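Local coordinates for protein Cfl (Pectobacterium brasiliense, PDB 7A9J) that acts as a coronafacic acid ligase studied for amide synthesis, probably activating its carboxylic acid substrate with ATP as other AMP-binding enzymes do, at residues I86-Y89 against Y90-K94; N52-L55 against L56-I60; H346-I349 against Y350-N353; Y436-E439 against I440-T443; K128-Y131 against E132-E136. The protein carries 1 engineered substitution. All blocks are in the same frame, centred on the assembly; numbering follows the deposited sequence.

Contact 1: I86-Y89 against Y90-K94; sequences IATY and YACLK
Ile-86 and Tyr-90, one helical turn apart, run their side chains side by side in the same direction. Methyl CD1 of Ile-86 meets Tyr-90 CE2 at 3.6 Å, and CG1 of Ile-86 follows at 3.8 Å from the same carbon of Tyr-90. Ile-86 has two modelled conformers, so these details hold for one of them. In that conformer chi1 of -178° turns CG1 away from the backbone N and lays it beside the carbonyl carbon, which lets the branch run beside the Tyr-90 ring. CD1 also lies in the plane of the Tyr-89 ring, at its edge, and one aliphatic branch thus serves two neighbouring aromatics. The Tyr-90 ring in turn passes close to the backbone of the turn before, with CD2 3.4 Å from Ile-86 O.

That carbonyl is engaged at the same time by Tyr-90 N, at 3.1 Å and nearly straight (166°). Three more bonds of the same i to i+4 kind follow, the shortest from Ala-91 N to Ala-87 O at 2.8 Å. On the next turn CG of Leu-93 sits 3.4 Å from Tyr-89 O, a carbonyl that also receives Leu-93 N.

Further out, Tyr-89 OH is tied to Leu-237 O, and Thr-88 OG1 turns back to Glu-84 O. Helix 240-251 meets Ile-86, Tyr-89 and Leu-93, whereas helix 50-66 covers Ala-87, Tyr-90 and Ala-91. Covered by these helices, helix 83-95 is the connecting helix of a beta-alpha-beta crossover from strand 74-78 to strand 98-101 of a parallel sheet.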
# COMPACT_ATOMS: atom_id res chain seq x y z
N ILE A 86 12.81 -4.69 -11.16
CA ILE A 86 13.55 -3.69 -10.39
C ILE A 86 14.77 -3.21 -11.19
O ILE A 86 15.12 -2.02 -11.15
CB ILE A 86 13.91 -4.23 -9.00
CG1 ILE A 86 14.66 -3.15 -8.16
CG2 ILE A 86 14.70 -5.56 -9.13
CD1 ILE A 86 13.88 -1.78 -7.96
N ALA A 87 15.39 -4.09 -11.99
CA ALA A 87 16.48 -3.63 -12.82
C ALA A 87 16.01 -2.59 -13.83
O ALA A 87 16.74 -1.61 -14.12
CB ALA A 87 17.12 -4.84 -13.51
N THR A 88 14.81 -2.79 -14.39
CA THR A 88 14.29 -1.86 -15.39
C THR A 88 13.97 -0.52 -14.78
O THR A 88 14.26 0.51 -15.37
CB THR A 88 13.03 -2.46 -16.04
OG1 THR A 88 13.42 -3.63 -16.79
CG2 THR A 88 12.36 -1.45 -16.98
N TYR A 89 13.37 -0.51 -13.56
CA TYR A 89 13.19 0.78 -12.89
C TYR A 89 14.52 1.53 -12.78
O TYR A 89 14.60 2.72 -13.10
CB TYR A 89 12.62 0.61 -11.47
CG TYR A 89 11.26 0.09 -11.35
CD1 TYR A 89 10.28 0.37 -12.32
CD2 TYR A 89 10.90 -0.64 -10.23
CE1 TYR A 89 8.95 -0.07 -12.14
CE2 TYR A 89 9.59 -1.12 -10.06
CZ TYR A 89 8.62 -0.82 -11.01
OH TYR A 89 7.32 -1.25 -10.85
N TYR A 90 15.57 0.85 -12.31
CA TYR A 90 16.83 1.55 -12.14
C TYR A 90 17.46 1.95 -13.48
O TYR A 90 18.13 3.00 -13.57
CB TYR A 90 17.80 0.65 -11.42
CG TYR A 90 17.60 0.72 -9.91
CD1 TYR A 90 17.82 1.94 -9.23
CD2 TYR A 90 17.31 -0.42 -9.18
CE1 TYR A 90 17.71 1.99 -7.81
CE2 TYR A 90 17.20 -0.37 -7.79
CZ TYR A 90 17.42 0.85 -7.13
OH TYR A 90 17.34 0.90 -5.76
N ALA A 91 17.29 1.13 -14.51
CA ALA A 91 17.81 1.53 -15.82
C ALA A 91 17.13 2.79 -16.35
O ALA A 91 17.80 3.65 -16.96
CB ALA A 91 17.72 0.38 -16.84
N CYS A 92 15.79 2.91 -16.15
CA CYS A 92 15.06 4.10 -16.56
C CYS A 92 15.58 5.31 -15.81
O CYS A 92 15.87 6.36 -16.40
CB CYS A 92 13.57 3.91 -16.26
SG CYS A 92 12.83 2.73 -17.40
N LEU A 93 15.76 5.14 -14.50
CA LEU A 93 16.31 6.21 -13.67
C LEU A 93 17.70 6.62 -14.11
O LEU A 93 18.02 7.82 -14.14
CB LEU A 93 16.35 5.74 -12.20
CG LEU A 93 14.94 5.73 -11.55
CD1 LEU A 93 15.00 4.95 -10.22
CD2 LEU A 93 14.38 7.11 -11.32
N LYS A 94 18.56 5.63 -14.42
CA LYS A 94 19.92 5.90 -14.82
C LYS A 94 19.96 6.81 -16.05
O LYS A 94 20.78 7.73 -16.12
CB LYS A 94 20.63 4.57 -15.13
CG LYS A 94 22.05 4.69 -15.64
CD LYS A 94 22.71 3.28 -15.77
CE LYS A 94 23.99 3.29 -16.68
NZ LYS A 94 25.04 4.24 -16.20

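Contact 2: N52-L55 against L56-I60; sequences NLLL and LIQRI
Leu-54 sends CG away from its own backbone N (chi1 174°), whereas Gln-58 turns CG away from its carbonyl carbon (chi1 -68°) and then extends, and the two side chains meet at a slant one turn apart. The contact falls on the amide nitrogen: NE2 of Gln-58 is 3.7 Å from CG of Leu-54. The other end of the amide faces Leu-55, whose CD2 comes to 3.7 Å from Gln-58 OE1. Between these two leucines the glutamine stem is pressed on the backbone, with CG of Gln-58 only 3.2 Å from Leu-54 O.

On another flank the side chains meet through aliphatic carbons alone. CD1 of Ile-57 touches CG of Leu-53 at 3.9 Å, after CG1 of Ile-57 has passed 3.3 Å from Leu-53 O. These flanks show the division of an amphipathic helix: Leu-53, Leu-54, Ile-57 and Ile-60 are buried, Leu-55, Gln-58 and Arg-59 are partly exposed and Asn-52 is exposed. Ile-57 fits against Tyr-90 of helix 83-95 and against Phe-25 and Phe-28 of helix 24-34, so helix 50-66 packs on both, and Ile-60 adds contacts to helix 163-166.

The partly exposed flank is hydrated. Leu-55 O takes two donors, Arg-59 N at 3.0 Å in the regular helical bond and a water at 2.8 Å. The same water reaches Gln-58 OE1 in a weak bond of 3.3 Å, bridging the backbone of one turn to the side chain of the next. Arg-59 is extended from CG to NE, and its NH2 bonds to Ile-167 O.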
# COMPACT_ATOMS: atom_id res chain seq x y z
N ASN A 52 25.92 -7.84 -9.42
CA ASN A 52 25.31 -8.36 -10.66
C ASN A 52 24.01 -7.65 -11.03
O ASN A 52 23.68 -7.57 -12.23
CB ASN A 52 25.14 -9.87 -10.53
CG ASN A 52 26.54 -10.62 -10.72
OD1 ASN A 52 27.38 -10.19 -11.56
ND2 ASN A 52 26.83 -11.67 -9.93
N LEU A 53 23.24 -7.17 -10.05
CA LEU A 53 22.09 -6.35 -10.37
C LEU A 53 22.52 -5.04 -11.02
O LEU A 53 21.92 -4.63 -12.02
CB LEU A 53 21.23 -6.11 -9.11
CG LEU A 53 20.07 -5.17 -9.23
CD1 LEU A 53 19.15 -5.68 -10.32
CD2 LEU A 53 19.32 -5.11 -7.84
N LEU A 54 23.57 -4.39 -10.51
CA LEU A 54 24.11 -3.22 -11.20
C LEU A 54 24.54 -3.55 -12.63
O LEU A 54 24.28 -2.77 -13.56
CB LEU A 54 25.27 -2.60 -10.41
CG LEU A 54 26.03 -1.44 -11.07
CD1 LEU A 54 25.10 -0.19 -11.25
CD2 LEU A 54 27.26 -1.09 -10.27
N LEU A 55 25.20 -4.68 -12.85
CA LEU A 55 25.60 -5.03 -14.21
C LEU A 55 24.39 -5.18 -15.11
O LEU A 55 24.40 -4.67 -16.24
CB LEU A 55 26.43 -6.31 -14.25
CG LEU A 55 27.78 -6.17 -13.56
CD1 LEU A 55 28.55 -7.42 -13.92
CD2 LEU A 55 28.54 -4.96 -14.06
N LEU A 56 23.32 -5.83 -14.62
CA LEU A 56 22.08 -5.98 -15.40
C LEU A 56 21.44 -4.63 -15.72
O LEU A 56 21.04 -4.36 -16.87
CB LEU A 56 21.08 -6.86 -14.63
CG LEU A 56 19.67 -7.04 -15.21
CD1 LEU A 56 19.84 -7.65 -16.62
CD2 LEU A 56 18.89 -7.98 -14.31
N ILE A 57 21.40 -3.74 -14.72
CA ILE A 57 20.87 -2.39 -14.91
C ILE A 57 21.63 -1.68 -16.00
O ILE A 57 21.05 -1.00 -16.87
CB ILE A 57 20.95 -1.60 -13.59
CG1 ILE A 57 19.88 -2.10 -12.65
CG2 ILE A 57 20.70 -0.11 -13.87
CD1 ILE A 57 20.21 -1.79 -11.17
N GLN A 58 22.96 -1.79 -15.96
CA GLN A 58 23.78 -1.15 -16.97
C GLN A 58 23.50 -1.69 -18.36
O GLN A 58 23.42 -0.89 -19.31
CB GLN A 58 25.28 -1.27 -16.63
CG GLN A 58 25.60 -0.44 -15.37
CD GLN A 58 27.06 -0.63 -14.92
OE1 GLN A 58 27.75 -1.55 -15.35
NE2 GLN A 58 27.51 0.24 -14.04
N ARG A 59 23.37 -3.03 -18.51
CA ARG A 59 23.07 -3.61 -19.83
C ARG A 59 21.70 -3.12 -20.35
O ARG A 59 21.57 -2.78 -21.55
CB ARG A 59 23.11 -5.14 -19.78
CG ARG A 59 24.52 -5.73 -19.72
CD ARG A 59 24.51 -7.22 -20.04
NE ARG A 59 25.89 -7.65 -20.29
CZ ARG A 59 26.33 -8.25 -21.38
NH1 ARG A 59 27.62 -8.58 -21.43
NH2 ARG A 59 25.52 -8.56 -22.38
N ILE A 60 20.71 -3.04 -19.45
CA ILE A 60 19.39 -2.58 -19.88
C ILE A 60 19.48 -1.13 -20.34
O ILE A 60 19.01 -0.78 -21.43
CB ILE A 60 18.32 -2.74 -18.77
CG1 ILE A 60 18.10 -4.22 -18.39
CG2 ILE A 60 16.98 -2.14 -19.28
CD1 ILE A 60 17.48 -4.37 -16.93
O HOH W 1 26.92 -4.10 -17.34

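Contact 3: H346-I349 against Y350-N353; sequences HHDI and YAIN
A water bridges Asp-348 and Tyr-350 across this turn: it donates to Asp-348 OD2 at 2.8 Å and accepts from Tyr-350 N at 2.9 Å. This gives the amide of Tyr-350 a partner that the local backbone does not offer. With CG of Asp-348 placed anti to the backbone N (chi1 -170°), the carboxylate leans over the start of the turn, and its OD1 rests 3.5 Å from CB of Ala-351.

Next to the carboxylate the backbone closes in 3-10 fashion, each bond spanning three residues. Ala-351 N binds Asp-348 O at 3.1 Å, and Ile-352 N binds Ile-349 O at the same separation. In both cases the donor stands well above the carbonyl plane, by 54° in the first, as expected of so tight a winding.

The imidazole of His-346 packs against the bend. Its ND1 accepts Asp-348 N at 3.2 Å, the donor lying 26° out of the ring plane. CA of Ile-349 sits over the centre of one ring face, and CG1 of Ile-352 comes in at the edge, 3.6 Å from NE2 of His-346. One ring thus touches three residues of the turn, Asp-348, Ile-349 and Ile-352, by a polar bond, a face and an edge, while NE2 is bonded to Ser-356 OG.

The turn follows strand 342-346 and precedes strand 356-360, its antiparallel partner, whose Trp-359 meets His-346 edge-to-face. Helix 316-326 flanks it: Phe-323 stacks on Tyr-350, and Ile-349 packs on Thr-316 and Ser-319.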
# COMPACT_ATOMS: atom_id res chain seq x y z
N HIS A 346 2.99 4.24 12.18
CA HIS A 346 2.69 3.76 13.51
C HIS A 346 3.64 2.61 13.81
O HIS A 346 3.45 1.51 13.30
CB HIS A 346 1.23 3.34 13.64
CG HIS A 346 0.77 3.37 15.04
ND1 HIS A 346 1.63 3.11 16.09
CD2 HIS A 346 -0.44 3.68 15.60
CE1 HIS A 346 0.97 3.28 17.24
NE2 HIS A 346 -0.27 3.65 16.96
N HIS A 347 4.68 2.88 14.59
CA HIS A 347 5.66 1.82 14.81
C HIS A 347 5.22 0.82 15.86
O HIS A 347 5.91 -0.13 16.11
CB HIS A 347 7.00 2.47 15.21
CG HIS A 347 6.88 3.29 16.44
ND1 HIS A 347 6.48 4.61 16.39
CD2 HIS A 347 7.08 2.99 17.74
CE1 HIS A 347 6.45 5.10 17.63
NE2 HIS A 347 6.79 4.13 18.47
N ASP A 348 4.01 0.97 16.48
CA ASP A 348 3.56 -0.05 17.42
C ASP A 348 2.05 0.09 17.69
O ASP A 348 1.64 0.60 18.71
CB ASP A 348 4.37 0.08 18.72
CG ASP A 348 4.18 -1.08 19.68
OD1 ASP A 348 4.88 -1.03 20.72
OD2 ASP A 348 3.32 -1.99 19.50
N ILE A 349 1.22 -0.37 16.75
CA ILE A 349 -0.22 -0.10 16.82
C ILE A 349 -0.81 -0.62 18.11
O ILE A 349 -1.65 0.02 18.75
CB ILE A 349 -0.91 -0.75 15.62
CG1 ILE A 349 -0.32 -0.22 14.32
CG2 ILE A 349 -2.44 -0.38 15.73
CD1 ILE A 349 -0.81 -1.09 13.11
N TYR A 350 -0.42 -1.85 18.48
CA TYR A 350 -1.10 -2.52 19.55
C TYR A 350 -0.82 -1.86 20.89
O TYR A 350 -1.58 -2.03 21.84
CB TYR A 350 -0.69 -3.98 19.52
CG TYR A 350 -1.39 -4.84 20.51
CD1 TYR A 350 -2.81 -4.86 20.61
CD2 TYR A 350 -0.68 -5.64 21.38
CE1 TYR A 350 -3.44 -5.64 21.52
CE2 TYR A 350 -1.32 -6.44 22.31
CZ TYR A 350 -2.70 -6.45 22.37
OH TYR A 350 -3.35 -7.22 23.30
N ALA A 351 0.29 -1.09 20.98
CA ALA A 351 0.61 -0.41 22.23
C ALA A 351 -0.44 0.66 22.61
O ALA A 351 -0.53 1.09 23.78
CB ALA A 351 1.98 0.26 22.10
N ILE A 352 -1.17 1.15 21.62
CA ILE A 352 -2.17 2.21 21.84
C ILE A 352 -3.54 1.56 21.83
O ILE A 352 -3.92 0.95 20.81
CB ILE A 352 -2.07 3.27 20.73
CG1 ILE A 352 -0.61 3.76 20.53
CG2 ILE A 352 -3.04 4.42 21.06
CD1 ILE A 352 -0.05 4.28 21.78
N ASN A 353 -4.25 1.68 22.94
CA ASN A 353 -5.55 1.00 23.09
C ASN A 353 -6.60 1.62 22.17
O ASN A 353 -7.38 0.88 21.57
CB ASN A 353 -5.98 0.96 24.56
CG ASN A 353 -5.09 -0.00 25.36
OD1 ASN A 353 -5.16 -1.24 25.19
ND2 ASN A 353 -4.18 0.55 26.16
O HOH W 2 1.87 -3.35 17.56

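Contact 4: Y436-E439 against I440-T443; sequences YPIE and IENT
The carboxylate of Glu-441 folds back on the first turn of the helix, with OE2 3.8 Å from CB of Pro-437 and CD 3.5 Å from Pro-437 O. Its OE1 passes CA of Ile-438, so the flat group straddles two residues. The Tyr-436 ring is approached in its plane, at the edge, by OE1 of Glu-439, whose OE2 forms a salt bridge with Lys-496 NZ.

Chi1 of -70° sets Glu-441 CG against the same carbonyl that receives its own N-H. That bond, from Glu-441 N to Pro-437 O, is 2.8 Å and almost straight at 178°. Tyr-436 holds the N-cap position, and its O takes two weak bonds, from Glu-439 N and Ile-440 N. Near a helix start a carboxylate would probably be favoured by the helix dipole. Glu-441 OE1 forms a salt bridge with Arg-517, and OE2 a hydrogen bond with Val-455 N.

One turn further along, a water donates to Glu-439 O and accepts from Asn-442 ND2, both at 2.8 Å, with a weak link to Thr-443 OG1.

Helix 437-445 lies against strand 450-460 through Pro-437, Ile-440 and Glu-441, and against helix 481-491 through Thr-443, while Tyr-436 and Ile-438 touch strand 418-423.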
# COMPACT_ATOMS: atom_id res chain seq x y z
N TYR A 436 -18.34 8.81 16.65
CA TYR A 436 -17.50 8.15 15.66
C TYR A 436 -17.67 6.65 15.78
O TYR A 436 -17.15 6.06 16.74
CB TYR A 436 -16.03 8.54 15.93
CG TYR A 436 -15.85 10.03 16.02
CD1 TYR A 436 -16.10 10.83 14.92
CD2 TYR A 436 -15.51 10.63 17.23
CE1 TYR A 436 -15.98 12.24 15.02
CE2 TYR A 436 -15.38 11.99 17.35
CZ TYR A 436 -15.63 12.79 16.23
OH TYR A 436 -15.45 14.13 16.38
N PRO A 437 -18.25 5.99 14.78
CA PRO A 437 -18.43 4.53 14.83
C PRO A 437 -17.15 3.77 15.14
O PRO A 437 -17.19 2.83 15.93
CB PRO A 437 -18.98 4.21 13.43
CG PRO A 437 -19.66 5.46 13.04
CD PRO A 437 -18.82 6.56 13.55
N ILE A 438 -16.02 4.12 14.51
CA ILE A 438 -14.81 3.35 14.74
C ILE A 438 -14.44 3.35 16.22
O ILE A 438 -13.95 2.32 16.75
CB ILE A 438 -13.67 3.86 13.83
CG1 ILE A 438 -12.55 2.82 13.83
CG2 ILE A 438 -13.05 5.15 14.32
CD1 ILE A 438 -11.45 3.17 12.88
N GLU A 439 -14.71 4.45 16.93
CA GLU A 439 -14.40 4.48 18.36
C GLU A 439 -15.34 3.56 19.15
O GLU A 439 -14.90 2.85 20.08
CB GLU A 439 -14.50 5.94 18.86
CG GLU A 439 -14.29 6.15 20.35
CD GLU A 439 -15.01 7.41 20.90
OE1 GLU A 439 -15.11 8.44 20.20
OE2 GLU A 439 -15.49 7.36 22.06
N ILE A 440 -16.63 3.53 18.80
CA ILE A 440 -17.56 2.66 19.51
C ILE A 440 -17.24 1.20 19.23
O ILE A 440 -17.28 0.36 20.14
CB ILE A 440 -19.01 2.97 19.12
CG1 ILE A 440 -19.35 4.42 19.43
CG2 ILE A 440 -19.96 2.01 19.88
CD1 ILE A 440 -20.69 4.83 18.88
N GLU A 441 -16.97 0.87 17.96
CA GLU A 441 -16.59 -0.49 17.58
C GLU A 441 -15.37 -0.96 18.36
O GLU A 441 -15.33 -2.10 18.83
CB GLU A 441 -16.30 -0.56 16.07
CG GLU A 441 -17.53 -0.40 15.17
CD GLU A 441 -17.20 0.10 13.77
OE1 GLU A 441 -16.00 0.03 13.32
OE2 GLU A 441 -18.14 0.51 13.08
N ASN A 442 -14.38 -0.08 18.52
CA ASN A 442 -13.18 -0.49 19.23
C ASN A 442 -13.49 -0.86 20.67
O ASN A 442 -12.94 -1.82 21.20
CB ASN A 442 -12.11 0.61 19.19
CG ASN A 442 -10.86 0.21 19.96
OD1 ASN A 442 -10.12 -0.70 19.55
ND2 ASN A 442 -10.63 0.87 21.08
N THR A 443 -14.41 -0.14 21.31
CA THR A 443 -14.81 -0.48 22.67
C THR A 443 -15.54 -1.81 22.71
O THR A 443 -15.27 -2.65 23.57
CB THR A 443 -15.69 0.64 23.23
OG1 THR A 443 -14.91 1.84 23.30
CG2 THR A 443 -16.19 0.27 24.63
O HOH W 3 -12.47 3.02 21.37

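Contact 5: K128-Y131 against E132-E136; sequences KRFY and ETKQE. With PO4 (phosphate ion), chain C.
Helical winding breaks at Thr-133 (phi -132°, psi 16°), where Phe-130 O receives Thr-133 N at 3.0 Å in a tighter three-residue closure. The threonine side chain adds its own tie, OG1 donating to Arg-129 O at 2.8 Å.

Past the break, Lys-134 packs on two rings. Its CD touches CE2 of Phe-130 at 3.5 Å, crossing that ring at a slant with CB above one face toward the rim, and CE1 of Tyr-131 at 3.8 Å, beside which it runs in the same direction. The edge of Phe-130 also points at the face of Tyr-131, its CD2 over the ring centre, and Tyr-131 CE2 lies in the Phe-130 plane.

Two short helices, 127-132 and 134-138, follow one another with a break at Thr-133, which is the N-cap of the second although its side chain makes no capping bond. Thr-133 packs on helix 108-117, and Tyr-131 OH binds Asp-155.

At the first turn Lys-128 and Arg-129 converge on a phosphate ion, probably from the crystallisation liquor. The guanidinium grips it edge-on with two bonds, NH1 to O1 at 3.0 Å and NH2 to O4 at 2.8 Å, and Lys-128 NZ reaches the same O1 at 3.1 Å. The arginine chain is bent at chi2 and chi3, which brings its guanidinium under Lys-128 CB. Its NH2 also forms a salt bridge to Asp-126, and Glu-261 N binds the phosphate.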
# COMPACT_ATOMS: atom_id res chain seq x y z
N LYS A 128 3.28 -13.23 -19.41
CA LYS A 128 1.88 -13.36 -19.00
C LYS A 128 1.10 -12.08 -19.28
O LYS A 128 -0.00 -12.13 -19.84
CB LYS A 128 1.86 -13.70 -17.49
CG LYS A 128 0.45 -13.86 -16.88
CD LYS A 128 0.59 -14.57 -15.51
CE LYS A 128 -0.76 -14.75 -14.78
NZ LYS A 128 -0.55 -15.09 -13.33
N ARG A 129 1.67 -10.92 -18.92
CA ARG A 129 0.97 -9.63 -19.07
C ARG A 129 0.82 -9.25 -20.54
O ARG A 129 -0.26 -8.86 -21.00
CB ARG A 129 1.72 -8.54 -18.29
CG ARG A 129 1.11 -8.29 -16.87
CD ARG A 129 0.84 -9.61 -16.09
NE ARG A 129 2.11 -10.28 -15.69
CZ ARG A 129 2.18 -11.17 -14.70
NH1 ARG A 129 1.05 -11.47 -14.02
NH2 ARG A 129 3.34 -11.78 -14.44
N PHE A 130 1.89 -9.41 -21.31
CA PHE A 130 1.82 -9.10 -22.73
C PHE A 130 0.78 -9.93 -23.46
O PHE A 130 0.05 -9.40 -24.29
CB PHE A 130 3.23 -9.30 -23.38
CG PHE A 130 3.24 -9.01 -24.86
CD1 PHE A 130 3.18 -7.69 -25.30
CD2 PHE A 130 3.37 -10.03 -25.77
CE1 PHE A 130 3.18 -7.44 -26.70
CE2 PHE A 130 3.32 -9.80 -27.17
CZ PHE A 130 3.27 -8.47 -27.61
N TYR A 131 0.76 -11.25 -23.27
CA TYR A 131 -0.08 -12.04 -24.13
C TYR A 131 -1.56 -11.88 -23.76
O TYR A 131 -2.41 -12.13 -24.59
CB TYR A 131 0.34 -13.51 -24.13
CG TYR A 131 1.48 -13.67 -25.10
CD1 TYR A 131 1.24 -13.68 -26.47
CD2 TYR A 131 2.80 -13.73 -24.65
CE1 TYR A 131 2.32 -13.83 -27.41
CE2 TYR A 131 3.87 -13.87 -25.57
CZ TYR A 131 3.61 -13.87 -26.91
OH TYR A 131 4.65 -14.03 -27.85
N GLU A 132 -1.81 -11.40 -22.55
CA GLU A 132 -3.20 -11.07 -22.17
C GLU A 132 -3.67 -9.77 -22.83
O GLU A 132 -4.88 -9.47 -22.83
CB GLU A 132 -3.25 -10.90 -20.64
CG GLU A 132 -3.39 -12.21 -19.88
CD GLU A 132 -3.06 -12.09 -18.37
OE1 GLU A 132 -2.78 -10.96 -17.86
OE2 GLU A 132 -3.09 -13.14 -17.69
N THR A 133 -2.74 -8.99 -23.35
CA THR A 133 -2.95 -7.61 -23.77
C THR A 133 -2.38 -7.34 -25.16
O THR A 133 -2.16 -6.18 -25.53
CB THR A 133 -2.28 -6.67 -22.76
OG1 THR A 133 -2.44 -7.21 -21.45
CG2 THR A 133 -2.99 -5.31 -22.77
N LYS A 134 -2.08 -8.39 -25.92
CA LYS A 134 -1.18 -8.26 -27.06
C LYS A 134 -1.75 -7.33 -28.13
O LYS A 134 -1.06 -6.43 -28.63
CB LYS A 134 -0.92 -9.64 -27.67
CG LYS A 134 0.05 -9.56 -28.88
CD LYS A 134 0.63 -10.90 -29.20
CE LYS A 134 1.54 -10.82 -30.44
NZ LYS A 134 0.88 -10.51 -31.75
N GLN A 135 -3.00 -7.55 -28.51
CA GLN A 135 -3.57 -6.77 -29.60
C GLN A 135 -3.65 -5.30 -29.21
O GLN A 135 -3.33 -4.41 -30.01
CB GLN A 135 -4.94 -7.32 -29.96
CG GLN A 135 -4.84 -8.62 -30.73
CD GLN A 135 -6.19 -9.23 -31.01
OE1 GLN A 135 -7.22 -8.76 -30.49
NE2 GLN A 135 -6.22 -10.28 -31.84
N GLU A 136 -4.02 -5.03 -27.96
CA GLU A 136 -4.10 -3.66 -27.47
C GLU A 136 -2.73 -2.99 -27.47
O GLU A 136 -2.55 -1.89 -27.98
CB GLU A 136 -4.74 -3.64 -26.07
CG GLU A 136 -6.21 -4.09 -26.03
CD GLU A 136 -6.42 -5.62 -26.13
OE1 GLU A 136 -5.42 -6.39 -26.11
OE2 GLU A 136 -7.58 -6.06 -26.23
P PO4 C . 2.91 -14.07 -11.48
O1 PO4 C . 1.52 -13.45 -11.79
O2 PO4 C . 2.89 -15.57 -11.67
O3 PO4 C . 3.24 -13.76 -10.06
O4 PO4 C . 3.98 -13.51 -12.35

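How the contacts relate
Followed from the N terminus, the order is contact 2, contact 1, contact 5, contact 3, contact 4. Each closes no more than a turn or two of backbone, and they stand in series with none nested or crossed. Contacts 2 and 1 share a helix-helix interface, Tyr-90 CB meeting Ile-57 CD1 at 3.4 Å. Contact 5, at the break between helices 127-132 and 134-138, stays about 11 Å from contact 1 at the nearest atoms. Across the chain's centre from contact 1, contacts 3 and 4 lie together: Asn-353 O and Asn-442 ND2, 3.3 Å apart in a probable hydrogen bond, link the loop before strand 356-360 to helix 437-445.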